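Local coordinates for CzcP cation efflux P1-ATPase (Ralstonia metallidurans, PDB 4U9R), which probably pumps zinc and related divalent metal ions out of the cell at the expense of ATP, and whose N-terminal metal-binding extension is the part described here, at residues R89-V92 and T93-A97; G112-H115 and E116-R120. All blocks are in the same frame, centred on the assembly; numbering follows the deposited sequence.

Interaction 1: R89-V92 and T93-A97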
loop_
_atom_site.group_PDB
_atom_site.type_symbol
_atom_site.label_atom_id
_atom_site.label_comp_id
_atom_site.label_asym_id
_atom_site.label_seq_id
_atom_site.Cartn_x
_atom_site.Cartn_y
_atom_site.Cartn_z
ATOM N N ARG A 89 13.341 -13.904 6.592
ATOM C CA ARG A 89 11.878 -14.021 6.527
ATOM C C ARG A 89 11.188 -13.174 7.638
ATOM O O ARG A 89 10.134 -12.563 7.423
ATOM C CB ARG A 89 11.460 -15.489 6.587
ATOM C CG ARG A 89 9.958 -15.704 6.587
ATOM C CD ARG A 89 9.574 -17.177 6.600
ATOM N NE ARG A 89 10.074 -17.846 7.798
ATOM C CZ ARG A 89 10.872 -18.901 7.835
ATOM N NH1 ARG A 89 11.338 -19.490 6.730
ATOM N NH2 ARG A 89 11.229 -19.371 9.013
ATOM N N GLU A 90 11.804 -13.122 8.811
ATOM C CA GLU A 90 11.302 -12.315 9.930
ATOM C C GLU A 90 11.327 -10.839 9.594
ATOM O O GLU A 90 10.371 -10.103 9.871
ATOM C CB GLU A 90 12.129 -12.618 11.207
ATOM C CG GLU A 90 11.842 -11.758 12.438
ATOM C CD GLU A 90 12.550 -12.292 13.690
ATOM O OE1 GLU A 90 13.719 -11.897 13.947
ATOM O OE2 GLU A 90 11.955 -13.146 14.388
ATOM N N LEU A 91 12.425 -10.412 9.009
ATOM C CA LEU A 91 12.553 -9.072 8.487
ATOM C C LEU A 91 11.455 -8.790 7.464
ATOM O O LEU A 91 10.793 -7.774 7.545
ATOM C CB LEU A 91 13.909 -8.899 7.863
ATOM C CG LEU A 91 14.580 -7.548 7.851
ATOM C CD1 LEU A 91 14.396 -6.772 9.152
ATOM C CD2 LEU A 91 16.062 -7.810 7.623
ATOM N N VAL A 92 11.223 -9.701 6.528
ATOM C CA VAL A 92 10.133 -9.488 5.563
ATOM C C VAL A 92 8.765 -9.426 6.233
ATOM O O VAL A 92 8.037 -8.478 6.035
ATOM C CB VAL A 92 10.094 -10.530 4.439
ATOM C CG1 VAL A 92 8.891 -10.292 3.554
ATOM C CG2 VAL A 92 11.372 -10.497 3.612
ATOM N N THR A 93 8.392 -10.450 6.991
ATOM C CA THR A 93 7.064 -10.504 7.604
ATOM C C THR A 93 6.849 -9.389 8.631
ATOM O O THR A 93 5.739 -8.867 8.739
ATOM C CB THR A 93 6.806 -11.838 8.340
ATOM O OG1 THR A 93 7.913 -12.106 9.208
ATOM C CG2 THR A 93 6.648 -12.989 7.343
ATOM N N SER A 94 7.873 -9.016 9.393
ATOM C CA SER A 94 7.664 -7.950 10.387
ATOM C C SER A 94 7.671 -6.533 9.763
ATOM O O SER A 94 6.986 -5.635 10.255
ATOM C CB SER A 94 8.682 -8.009 11.506
ATOM O OG SER A 94 9.945 -7.529 11.079
ATOM N N THR A 95 8.451 -6.315 8.712
ATOM C CA THR A 95 8.431 -5.013 8.051
ATOM C C THR A 95 7.047 -4.822 7.424
ATOM O O THR A 95 6.467 -3.741 7.489
ATOM C CB THR A 95 9.518 -4.877 7.012
ATOM O OG1 THR A 95 10.782 -5.079 7.637
ATOM C CG2 THR A 95 9.475 -3.484 6.356
ATOM N N GLY A 96 6.521 -5.888 6.853
ATOM C CA GLY A 96 5.162 -5.916 6.319
ATOM C C GLY A 96 4.093 -5.648 7.349
ATOM O O GLY A 96 3.115 -4.921 7.072
ATOM N N ALA A 97 4.262 -6.220 8.546
ATOM C CA ALA A 97 3.294 -6.033 9.627
ATOM C C ALA A 97 3.199 -4.569 10.019
ATOM O O ALA A 97 2.115 -4.067 10.179
ATOM C CB ALA A 97 3.635 -6.883 10.840
#

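Interaction 2: G112-H115 and E116-R120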
loop_
_atom_site.group_PDB
_atom_site.type_symbol
_atom_site.label_atom_id
_atom_site.label_comp_id
_atom_site.label_asym_id
_atom_site.label_seq_id
_atom_site.Cartn_x
_atom_site.Cartn_y
_atom_site.Cartn_z
ATOM N N GLY A 112 -23.052 11.501 -6.646
ATOM C CA GLY A 112 -23.032 12.703 -7.501
ATOM C C GLY A 112 -22.349 12.502 -8.838
ATOM O O GLY A 112 -21.843 11.416 -9.121
ATOM N N VAL A 113 -22.324 13.558 -9.654
ATOM C CA VAL A 113 -21.739 13.477 -10.993
ATOM C C VAL A 113 -20.435 14.263 -11.095
ATOM O O VAL A 113 -20.349 15.445 -10.719
ATOM C CB VAL A 113 -22.709 13.927 -12.114
ATOM C CG1 VAL A 113 -24.085 13.299 -11.916
ATOM C CG2 VAL A 113 -22.792 15.447 -12.207
ATOM N N TRP A 114 -19.438 13.586 -11.658
ATOM C CA TRP A 114 -18.079 14.057 -11.669
ATOM C C TRP A 114 -17.614 14.262 -13.098
ATOM O O TRP A 114 -18.178 13.710 -14.040
ATOM C CB TRP A 114 -17.200 13.042 -10.927
ATOM C CG TRP A 114 -17.749 12.764 -9.556
ATOM C CD1 TRP A 114 -18.793 11.935 -9.245
ATOM C CD2 TRP A 114 -17.333 13.366 -8.320
ATOM N NE1 TRP A 114 -19.038 11.971 -7.893
ATOM C CE2 TRP A 114 -18.154 12.839 -7.301
ATOM C CE3 TRP A 114 -16.339 14.289 -7.974
ATOM C CZ2 TRP A 114 -18.010 13.207 -5.956
ATOM C CZ3 TRP A 114 -16.194 14.653 -6.635
ATOM C CH2 TRP A 114 -17.022 14.110 -5.649
ATOM N N HIS A 115 -16.588 15.087 -13.238
ATOM C CA HIS A 115 -15.960 15.390 -14.513
ATOM C C HIS A 115 -14.496 15.576 -14.172
ATOM O O HIS A 115 -14.182 15.969 -13.048
ATOM C CB HIS A 115 -16.515 16.690 -15.114
ATOM C CG HIS A 115 -17.906 17.029 -14.671
ATOM N ND1 HIS A 115 -19.031 16.521 -15.287
ATOM C CD2 HIS A 115 -18.354 17.831 -13.675
ATOM C CE1 HIS A 115 -20.111 16.993 -14.688
ATOM N NE2 HIS A 115 -19.728 17.789 -13.705
ATOM N N GLU A 116 -13.602 15.302 -15.118
ATOM C CA GLU A 116 -12.171 15.546 -14.918
ATOM C C GLU A 116 -11.839 16.732 -14.016
ATOM O O GLU A 116 -10.991 16.642 -13.126
ATOM C CB GLU A 116 -11.506 15.880 -16.264
ATOM C CG GLU A 116 -10.189 16.658 -16.206
ATOM C CD GLU A 116 -9.023 15.853 -15.654
ATOM O OE1 GLU A 116 -9.147 15.280 -14.549
ATOM O OE2 GLU A 116 -7.968 15.808 -16.324
ATOM N N ARG A 117 -12.552 17.828 -14.251
ATOM C CA ARG A 117 -12.480 19.038 -13.440
ATOM C C ARG A 117 -12.945 18.835 -11.979
ATOM O O ARG A 117 -12.175 19.076 -11.042
ATOM C CB ARG A 117 -13.299 20.139 -14.138
ATOM C CG ARG A 117 -13.390 21.472 -13.416
ATOM C CD ARG A 117 -12.095 22.267 -13.465
ATOM N NE ARG A 117 -12.125 23.340 -12.473
ATOM C CZ ARG A 117 -11.940 23.167 -11.164
ATOM N NH1 ARG A 117 -11.696 21.957 -10.661
ATOM N NH2 ARG A 117 -12.001 24.208 -10.344
ATOM N N ARG A 118 -14.192 18.397 -11.791
ATOM C CA ARG A 118 -14.800 18.305 -10.451
ATOM C C ARG A 118 -14.028 17.351 -9.518
ATOM O O ARG A 118 -13.743 17.685 -8.361
ATOM C CB ARG A 118 -16.284 17.907 -10.571
ATOM C CG ARG A 118 -16.944 17.307 -9.332
ATOM C CD ARG A 118 -17.463 18.338 -8.340
ATOM N NE ARG A 118 -18.269 17.696 -7.292
ATOM C CZ ARG A 118 -18.629 18.266 -6.140
ATOM N NH1 ARG A 118 -18.262 19.515 -5.859
ATOM N NH2 ARG A 118 -19.361 17.576 -5.258
ATOM N N ALA A 119 -13.690 16.170 -10.028
ATOM C CA ALA A 119 -12.873 15.215 -9.278
ATOM C C ALA A 119 -11.580 15.880 -8.780
ATOM O O ALA A 119 -11.217 15.766 -7.600
ATOM C CB ALA A 119 -12.557 13.998 -10.144
ATOM N N ARG A 120 -10.925 16.611 -9.680
ATOM C CA ARG A 120 -9.619 17.207 -9.411
ATOM C C ARG A 120 -9.636 18.237 -8.268
ATOM O O ARG A 120 -8.605 18.505 -7.663
ATOM C CB ARG A 120 -9.072 17.840 -10.692
ATOM C CG ARG A 120 -7.560 17.978 -10.728
ATOM C CD ARG A 120 -7.095 18.814 -11.913
ATOM N NE ARG A 120 -7.925 20.005 -12.104
ATOM C CZ ARG A 120 -7.926 21.081 -11.312
ATOM N NH1 ARG A 120 -7.134 21.152 -10.244
ATOM N NH2 ARG A 120 -8.734 22.100 -11.589
#

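Interaction 1: R89-V92 and T93-A97
Four successive backbone hydrogen bonds carry the helix from Arg89-Val92 into Thr93-Ala97, each joining a carbonyl to the N-H four residues on. Thr93 N reaches Arg89 O at 2.8 Å in an almost straight bond (179°), and Gly96 N closes the series on Val92 O at 3.1 Å.

A second set of bonds comes from hydroxyls. Thr93, Ser94 and Thr95 each turn the side-chain oxygen back onto the carbonyl that already receives their own amide, so three consecutive carbonyls accept two bonds apiece. Thr93 OG1 lies 2.9 Å from Arg89 O, and Ser94 OG is equally far from Glu90 O. Thr95 OG1, placed beside its own backbone N by a chi1 of -58°, makes the shortest of the three, 2.7 Å to Leu91 O. At Glu90 O and at Leu91 O, hydroxyl and amide arrive from opposite faces of the carbonyl plane. Such folding back satisfies hydroxyls within the helix itself.

Apolar contact is slight, Thr93 CG2 standing 4.3 Å from Arg89 CG.

Helix 85-102 packs through buried Val92 on Leu28 of strand 24-29, Ile74 and Val76 of strand 73-78 and Leu52 of helix 43-53, while Thr95 touches Leu48 and Glu51 of that helix.

Interaction 2: G112-H115 and E116-R120
His115 O accepts the amide of Ala119 at 3.1 Å, and this i to i+4 bond (N-H...O 160°) ties the extended residues Gly112-His115 to the helical residues that follow.

The side chains meet chiefly where Arg118 runs back along one face of the indole of Trp114. With CG anti to the backbone N (chi1 160°) and a bend at chi2, the arginine chain doubles back toward the loop. Its CG meets the rim of the six-membered ring, 3.4 Å from Trp114 CE3, while its NE lies over the face, offset toward the rim and 3.7 Å from Trp114 CZ3. The guanidinium makes an off-centre cation-pi interaction, Arg118 CZ lying 4.8 Å from the centroid of that ring, with the two planes inclined by 31°.

Ala119 borders the same indole at its edge, its CA 3.8 Å from Trp114 CE3. On the loop side, the imidazole of His115 leans obliquely on the base of the arginine, CD2 coming to 3.7 Å from Arg118 CB. Arg117 turns elsewhere, its NH1 bonding Thr121 OG1 one helical turn further along.

The contact lies where the loop after strand 103-109 enters helix 116-127, a strand-to-helix connection of the ferredoxin-like fold, and the pairing of Trp114 with Arg118 joins that loop to the helix. Trp114 NE1 makes a weak hydrogen bond to Lys111 O, and Arg118 NH1 comes close to the like-charged NH1 of Arg164, just after helix 154-162.

In the fold
Interaction 1 occupies the middle of helix 85-102, where backbone bonds are continuous and hydroxyls double them; interaction 2 lies at the entry to helix 116-127, where a single backbone bond between the segments is supplemented by an aromatic ring and a cation. Both are partly buried, but interaction 2 is the more exposed, with four of seven touching residues exposed against two of eight, and its centre lies about 25 Å from that of the chain against 15 Å. They share no helix or strand. Helix 85-102 packs on the sheet of strands 24-29, 73-78 and 58-64, whereas helix 116-127 follows strand 103-109 of the other sheet; the centres stand about 40 Å apart.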